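Local coordinates for avidin-related protein 4/5 (Gallus gallus, PDB 2OF8), which probably binds biotin with high affinity, as avidin does, and here holds a 4-nitroanilide of biotin in its pocket, at residues Thr32-Val37 with Gly42-Ser47; Thr75-Gln80 with Asn116-Leu121. The protein carries 2 engineered substitutions. All coordinates share one frame; numbering follows the deposited sequence.

How the contacts relate
Both contacts line the biotin pocket at one end of an eight-stranded antiparallel barrel. Their centres are about 15 Å apart. Contact 1 joins strand 28-34 to the loop that leads into strand 47-53, and contact 2 packs strand 74-83 against strand 111-120. The two touch through Y33: Y33 OH lies 3.4 Å from F77 CZ and 3.5 Å from F118 CZ. The ligand's ureido ring is held from both: contact 1 supplies partners for its carbonyl oxygen O3 and for N2, and contact 2 an acceptor for N1. Contact 2 also lies beside the sulfur of the fused ring. S16 and N12 are also hydrogen-bonded to the ligand, probably at the ureido oxygen as in avidin.

Contact 1 of 2, residues Thr32-Val37 with Gly42-Ser47; sequences TYLTAV and GNITLS. With BNI (5-(2-oxo-hexahydro-thieno[3,4-D]imidazol-6-yl)-pentanoic acid (4-nitro-phenyl)-amide), chain C.
Y33 and S47 form an antiparallel hydrogen-bonded pair where strand 28-34 ends and strand 47-53 begins, at the mouth of the barrel. Y33 N donates to S47 O at 2.8 Å, nearly along the C=O axis. S47 N returns a bond to Y33 O. Beyond this pair the chains part, and a water fills in: it donates to Y33 O and T45 O and accepts from T35 N.

On the outer side, L46 lays its methyls against T32, with L46 CD1 3.7 Å from T32 CB. The same CD1 also touches L34 CB. Further along, I44 meets T35 at about a right angle. I44 CG2 is 3.9 Å from T35 CG2, and I44 CD1 rests on T35 O.

Residues 35-46 belong to the loop between the third and fourth strands, which in avidins closes over bound biotin. Here its start grips the ligand. T35 OG1 lies trans to the backbone N (chi1 -178°), which leaves CG2 to face I44 while OG1 faces the pocket. Ligand N2 donates to T35 OG1 at 2.9 Å in an almost straight bond (173°). T35 OG1 in turn donates to V37 O at 2.7 Å, in the carbonyl plane and on a lone pair. Two bonds thus fix the rotation of this hydroxyl. A valine here would probably leave the ligand's N2-H without its acceptor and V37 O without this donor. Y33 swings its ring away from the loop and into the pocket, where Y33 OH donates to ligand O3 at 2.7 Å. O3 lies at the ring edge, in its plane. V37 CG2 packs on the ureido ring beside N2, and the V37 side chain also touches W108 of a neighbouring subunit.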
loop_
_atom_site.group_PDB
_atom_site.type_symbol
_atom_site.label_atom_id
_atom_site.label_comp_id
_atom_site.label_asym_id
_atom_site.label_seq_id
_atom_site.Cartn_x
_atom_site.Cartn_y
_atom_site.Cartn_z
ATOM N N THR A 32 -17.407 15.095 7.964
ATOM C CA THR A 32 -18.178 13.878 7.804
ATOM C C THR A 32 -17.901 13.275 6.444
ATOM O O THR A 32 -17.478 13.950 5.509
ATOM C CB THR A 32 -19.684 14.148 7.931
ATOM O OG1 THR A 32 -20.092 15.043 6.894
ATOM C CG2 THR A 32 -20.028 14.846 9.252
ATOM N N TYR A 33 -18.164 11.982 6.353
ATOM C CA TYR A 33 -17.870 11.204 5.163
ATOM C C TYR A 33 -19.055 10.285 4.908
ATOM O O TYR A 33 -19.434 9.512 5.782
ATOM C CB TYR A 33 -16.589 10.381 5.370
ATOM C CG TYR A 33 -15.909 9.953 4.089
ATOM C CD1 TYR A 33 -16.410 8.907 3.320
ATOM C CD2 TYR A 33 -14.760 10.584 3.645
ATOM C CE1 TYR A 33 -15.778 8.515 2.138
ATOM C CE2 TYR A 33 -14.125 10.203 2.473
ATOM C CZ TYR A 33 -14.633 9.178 1.718
ATOM O OH TYR A 33 -13.976 8.826 0.565
ATOM N N LEU A 34 -19.631 10.374 3.712
ATOM C CA LEU A 34 -20.700 9.493 3.264
ATOM C C LEU A 34 -20.130 8.641 2.135
ATOM O O LEU A 34 -19.974 9.108 1.006
ATOM C CB LEU A 34 -21.918 10.289 2.793
ATOM C CG LEU A 34 -23.150 9.426 2.498
ATOM C CD1 LEU A 34 -23.634 8.692 3.726
ATOM C CD2 LEU A 34 -24.271 10.292 1.927
ATOM N N THR A 35 -19.746 7.415 2.460
ATOM C CA THR A 35 -19.206 6.531 1.446
ATOM C C THR A 35 -20.304 6.008 0.528
ATOM O O THR A 35 -21.402 5.689 0.975
ATOM C CB THR A 35 -18.391 5.379 2.053
ATOM O OG1 THR A 35 -17.858 4.587 0.978
ATOM C CG2 THR A 35 -19.223 4.447 2.962
ATOM N N ALA A 36 -19.992 5.920 -0.762
ATOM C CA ALA A 36 -20.916 5.342 -1.736
ATOM C C ALA A 36 -20.915 3.819 -1.684
ATOM O O ALA A 36 -21.874 3.197 -2.147
ATOM C CB ALA A 36 -20.572 5.816 -3.142
ATOM N N VAL A 37 -19.832 3.237 -1.161
ATOM C CA VAL A 37 -19.606 1.801 -1.177
ATOM C C VAL A 37 -19.167 1.302 0.201
ATOM O O VAL A 37 -18.569 2.034 0.994
ATOM C CB VAL A 37 -18.538 1.388 -2.226
ATOM C CG1 VAL A 37 -19.049 1.664 -3.636
ATOM C CG2 VAL A 37 -17.197 2.086 -1.982
ATOM N N GLY A 42 -26.083 -1.590 2.567
ATOM C CA GLY A 42 -27.347 -1.348 3.239
ATOM C C GLY A 42 -27.186 -0.723 4.617
ATOM O O GLY A 42 -28.113 -0.091 5.126
ATOM N N ASN A 43 -26.016 -0.901 5.226
ATOM C CA ASN A 43 -25.739 -0.390 6.565
ATOM C C ASN A 43 -25.101 0.999 6.605
ATOM O O ASN A 43 -24.882 1.537 7.686
ATOM C CB ASN A 43 -24.810 -1.356 7.318
ATOM C CG ASN A 43 -25.468 -2.680 7.641
ATOM O OD1 ASN A 43 -26.693 -2.798 7.651
ATOM N ND2 ASN A 43 -24.649 -3.687 7.922
ATOM N N ILE A 44 -24.775 1.583 5.455
ATOM C CA ILE A 44 -23.968 2.803 5.451
ATOM C C ILE A 44 -24.684 3.950 6.160
ATOM O O ILE A 44 -25.859 4.216 5.907
ATOM C CB ILE A 44 -23.605 3.239 4.019
ATOM C CG1 ILE A 44 -22.631 2.240 3.388
ATOM C CG2 ILE A 44 -22.980 4.634 4.026
ATOM C CD1 ILE A 44 -22.526 2.347 1.885
ATOM N N THR A 45 -23.952 4.611 7.048
ATOM C CA THR A 45 -24.400 5.848 7.679
ATOM C C THR A 45 -23.275 6.877 7.621
ATOM O O THR A 45 -22.085 6.531 7.532
ATOM C CB THR A 45 -24.800 5.636 9.146
ATOM O OG1 THR A 45 -23.674 5.117 9.872
ATOM C CG2 THR A 45 -25.939 4.611 9.263
ATOM N N LEU A 46 -23.658 8.144 7.671
ATOM C CA LEU A 46 -22.718 9.249 7.723
ATOM C C LEU A 46 -21.750 9.042 8.882
ATOM O O LEU A 46 -22.169 8.711 9.990
ATOM C CB LEU A 46 -23.490 10.556 7.905
ATOM C CG LEU A 46 -22.687 11.845 7.731
ATOM C CD1 LEU A 46 -22.200 12.005 6.293
ATOM C CD2 LEU A 46 -23.514 13.038 8.164
ATOM N N SER A 47 -20.460 9.225 8.629
ATOM C CA SER A 47 -19.427 8.896 9.597
ATOM C C SER A 47 -18.467 10.062 9.787
ATOM O O SER A 47 -18.187 10.805 8.857
ATOM C CB SER A 47 -18.682 7.656 9.116
ATOM O OG SER A 47 -19.546 6.522 9.104
HETATM C C1 BNI C . -16.262 -0.792 4.984
HETATM C C10 BNI C . -16.481 0.625 5.530
HETATM C C9 BNI C . -16.579 1.670 4.423
HETATM C C8 BNI C . -15.279 1.782 3.641
HETATM C C7 BNI C . -15.451 2.617 2.389
HETATM C C2 BNI C . -14.103 2.714 1.584
HETATM C C6 BNI C . -11.875 3.699 0.880
HETATM C C4 BNI C . -14.250 3.280 0.141
HETATM C C5 BNI C . -12.867 3.808 -0.285
HETATM C C3 BNI C . -14.429 5.494 -0.461
HETATM O O2 BNI C . -16.854 -1.193 3.986
HETATM O O3 BNI C . -14.924 6.627 -0.700
HETATM N N1 BNI C . -13.150 5.173 -0.652
HETATM N N2 BNI C . -15.097 4.453 0.023
HETATM S S1 BNI C . -12.907 3.852 2.370
HETATM N N17 BNI C . -15.359 -1.583 5.567
HETATM C C18 BNI C . -14.990 -2.882 5.329
HETATM C C20 BNI C . -14.847 -3.809 6.405
HETATM C C21 BNI C . -14.450 -5.165 6.131
HETATM C C22 BNI C . -14.211 -5.594 4.757
HETATM C C23 BNI C . -14.358 -4.664 3.678
HETATM C C24 BNI C . -14.748 -3.320 3.948
HETATM N N25 BNI C . -13.805 -7.028 4.496
HETATM O O26 BNI C . -13.670 -7.809 5.393
HETATM O O27 BNI C . -13.599 -7.424 3.386
HETATM O O HOH W 1 -20.255 6.882 5.376
#

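Contact 2 of 2, residues Thr75-Gln80 with Asn116-Leu121; sequences TVFTGQ and NNFTRL. With BNI (5-(2-oxo-hexahydro-thieno[3,4-D]imidazol-6-yl)-pentanoic acid (4-nitro-phenyl)-amide), chain C.
N116 OD1 meets the ring edge of F77 while it accepts a hydrogen bond from the ligand. Ligand N1 donates to N116 OD1 at 2.8 Å, with an N-H...O angle of 165°. F77 CE2 is 3.5 Å from N116 OD1, which lies near the plane of the phenyl ring at its edge. An aromatic C-H therefore borders the oxygen. The amide of N116 and this ring are turned 27° apart. The other end of the amide is held as well: N116 ND2 is hydrogen-bonded to N13 OD1. Together these contacts fix which way the carbonyl faces.

F77 has CG opposite its carbonyl carbon (chi1 -70°), and its ring reaches inward toward strand 111-120. F77 CE2 also touches F118 CZ at 4.1 Å. CE2 lies at the edge of the F118 ring, near its plane. The two side chains cross at about a right angle. F77 CZ turns to the ligand and sits 4.0 Å from both S1 and C6. F64 and W95 extend the aromatic packing round F77.

T75, two residues before F77, borders the sulfur too. T75 OG1 is 3.4 Å from ligand S1, and T75 CG2 is 3.7 Å from the same S1. The hydroxyl is also hydrogen-bonded to W68 NE1, which helps to position it.

Strands 74-83 and 111-120 are not neighbours in the sheet, since strand 89-98 runs between them. Their inward side chains meet inside the barrel and form part of the deep end of the avidin-family biotin site, where the fused bicyclic head of the ligand is bound.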
loop_
_atom_site.group_PDB
_atom_site.type_symbol
_atom_site.label_atom_id
_atom_site.label_comp_id
_atom_site.label_asym_id
_atom_site.label_seq_id
_atom_site.Cartn_x
_atom_site.Cartn_y
_atom_site.Cartn_z
ATOM N N THR A 75 -10.804 3.728 8.118
ATOM C CA THR A 75 -9.978 4.108 6.967
ATOM C C THR A 75 -9.149 5.334 7.284
ATOM O O THR A 75 -9.629 6.258 7.929
ATOM C CB THR A 75 -10.838 4.373 5.734
ATOM O OG1 THR A 75 -11.593 3.191 5.470
ATOM C CG2 THR A 75 -9.985 4.654 4.483
ATOM N N VAL A 76 -7.907 5.348 6.802
ATOM C CA VAL A 76 -7.107 6.563 6.769
ATOM C C VAL A 76 -6.826 6.939 5.314
ATOM O O VAL A 76 -6.607 6.073 4.465
ATOM C CB VAL A 76 -5.794 6.434 7.564
ATOM C CG1 VAL A 76 -6.085 6.279 9.053
ATOM C CG2 VAL A 76 -4.931 5.281 7.064
ATOM N N PHE A 77 -6.856 8.244 5.054
ATOM C CA PHE A 77 -6.546 8.835 3.762
ATOM C C PHE A 77 -5.372 9.787 3.943
ATOM O O PHE A 77 -5.330 10.543 4.921
ATOM C CB PHE A 77 -7.709 9.678 3.228
ATOM C CG PHE A 77 -8.921 8.897 2.806
ATOM C CD1 PHE A 77 -9.826 8.437 3.749
ATOM C CD2 PHE A 77 -9.203 8.676 1.466
ATOM C CE1 PHE A 77 -10.980 7.751 3.369
ATOM C CE2 PHE A 77 -10.365 7.990 1.082
ATOM C CZ PHE A 77 -11.238 7.525 2.040
ATOM N N THR A 78 -4.457 9.809 2.985
ATOM C CA THR A 78 -3.458 10.869 2.934
ATOM C C THR A 78 -3.279 11.317 1.499
ATOM O O THR A 78 -3.502 10.554 0.561
ATOM C CB THR A 78 -2.150 10.399 3.594
ATOM O OG1 THR A 78 -1.243 11.500 3.738
ATOM C CG2 THR A 78 -1.427 9.345 2.764
ATOM N N GLY A 79 -2.882 12.559 1.312
ATOM C CA GLY A 79 -2.760 13.090 -0.025
ATOM C C GLY A 79 -2.326 14.528 -0.025
ATOM O O GLY A 79 -1.827 15.053 0.973
ATOM N N GLN A 80 -2.536 15.157 -1.173
ATOM C CA GLN A 80 -2.133 16.535 -1.384
ATOM C C GLN A 80 -3.234 17.262 -2.147
ATOM O O GLN A 80 -3.896 16.680 -3.014
ATOM C CB GLN A 80 -0.785 16.585 -2.130
ATOM C CG GLN A 80 -0.183 17.971 -2.237
ATOM C CD GLN A 80 1.265 18.029 -2.731
ATOM O OE1 GLN A 80 1.827 19.139 -2.817
ATOM N NE2 GLN A 80 1.864 16.910 -3.048
ATOM N N ASN A 116 -8.104 7.527 -4.199
ATOM C CA ASN A 116 -9.285 8.306 -4.548
ATOM C C ASN A 116 -8.854 9.691 -4.980
ATOM O O ASN A 116 -7.962 10.284 -4.384
ATOM C CB ASN A 116 -10.260 8.474 -3.368
ATOM C CG ASN A 116 -11.198 7.297 -3.167
ATOM O OD1 ASN A 116 -11.265 6.747 -2.070
ATOM N ND2 ASN A 116 -11.981 6.953 -4.194
ATOM N N ASN A 117 -9.536 10.209 -5.991
ATOM C CA ASN A 117 -9.372 11.576 -6.439
ATOM C C ASN A 117 -10.643 12.328 -6.077
ATOM O O ASN A 117 -11.735 11.847 -6.366
ATOM C CB ASN A 117 -9.122 11.562 -7.949
ATOM C CG ASN A 117 -7.936 10.677 -8.334
ATOM O OD1 ASN A 117 -6.899 10.742 -7.698
ATOM N ND2 ASN A 117 -8.098 9.842 -9.363
ATOM N N PHE A 118 -10.498 13.480 -5.421
ATOM C CA PHE A 118 -11.637 14.292 -4.998
ATOM C C PHE A 118 -11.631 15.632 -5.728
ATOM O O PHE A 118 -10.580 16.254 -5.907
ATOM C CB PHE A 118 -11.618 14.610 -3.496
ATOM C CG PHE A 118 -11.735 13.421 -2.568
ATOM C CD1 PHE A 118 -12.910 13.183 -1.865
ATOM C CD2 PHE A 118 -10.648 12.594 -2.326
ATOM C CE1 PHE A 118 -13.003 12.131 -0.969
ATOM C CE2 PHE A 118 -10.741 11.535 -1.429
ATOM C CZ PHE A 118 -11.917 11.303 -0.756
ATOM N N THR A 119 -12.823 16.085 -6.106
ATOM C CA THR A 119 -13.020 17.443 -6.605
ATOM C C THR A 119 -14.178 18.087 -5.850
ATOM O O THR A 119 -14.985 17.408 -5.225
ATOM C CB THR A 119 -13.292 17.453 -8.120
ATOM O OG1 THR A 119 -14.361 16.559 -8.427
ATOM C CG2 THR A 119 -12.096 16.917 -8.903
ATOM N N ARG A 120 -14.249 19.410 -5.902
ATOM C CA ARG A 120 -15.243 20.139 -5.123
ATOM C C ARG A 120 -16.642 19.903 -5.668
ATOM O O ARG A 120 -16.851 19.775 -6.873
ATOM C CB ARG A 120 -14.924 21.637 -5.091
ATOM C CG ARG A 120 -13.779 22.012 -4.146
ATOM C CD ARG A 120 -13.771 23.494 -3.811
ATOM N NE ARG A 120 -12.667 23.935 -2.960
ATOM C CZ ARG A 120 -12.586 23.750 -1.642
ATOM N NH1 ARG A 120 -11.549 24.224 -0.971
ATOM N NH2 ARG A 120 -13.518 23.074 -0.986
ATOM N N LEU A 121 -17.608 19.822 -4.770
ATOM C CA LEU A 121 -18.978 19.571 -5.201
ATOM C C LEU A 121 -19.490 20.710 -6.082
ATOM O O LEU A 121 -20.037 20.472 -7.167
ATOM C CB LEU A 121 -19.892 19.335 -4.003
ATOM C CG LEU A 121 -21.376 19.170 -4.328
ATOM C CD1 LEU A 121 -21.595 18.023 -5.309
ATOM C CD2 LEU A 121 -22.179 18.961 -3.055
HETATM C C1 BNI C . -16.262 -0.792 4.984
HETATM C C10 BNI C . -16.481 0.625 5.530
HETATM C C9 BNI C . -16.579 1.670 4.423
HETATM C C8 BNI C . -15.279 1.782 3.641
HETATM C C7 BNI C . -15.451 2.617 2.389
HETATM C C2 BNI C . -14.103 2.714 1.584
HETATM C C6 BNI C . -11.875 3.699 0.880
HETATM C C4 BNI C . -14.250 3.280 0.141
HETATM C C5 BNI C . -12.867 3.808 -0.285
HETATM C C3 BNI C . -14.429 5.494 -0.461
HETATM O O2 BNI C . -16.854 -1.193 3.986
HETATM O O3 BNI C . -14.924 6.627 -0.700
HETATM N N1 BNI C . -13.150 5.173 -0.652
HETATM N N2 BNI C . -15.097 4.453 0.023
HETATM S S1 BNI C . -12.907 3.852 2.370
HETATM N N17 BNI C . -15.359 -1.583 5.567
HETATM C C18 BNI C . -14.990 -2.882 5.329
HETATM C C20 BNI C . -14.847 -3.809 6.405
HETATM C C21 BNI C . -14.450 -5.165 6.131
HETATM C C22 BNI C . -14.211 -5.594 4.757
HETATM C C23 BNI C . -14.358 -4.664 3.678
HETATM C C24 BNI C . -14.748 -3.320 3.948
HETATM N N25 BNI C . -13.805 -7.028 4.496
HETATM O O26 BNI C . -13.670 -7.809 5.393
HETATM O O27 BNI C . -13.599 -7.424 3.386
#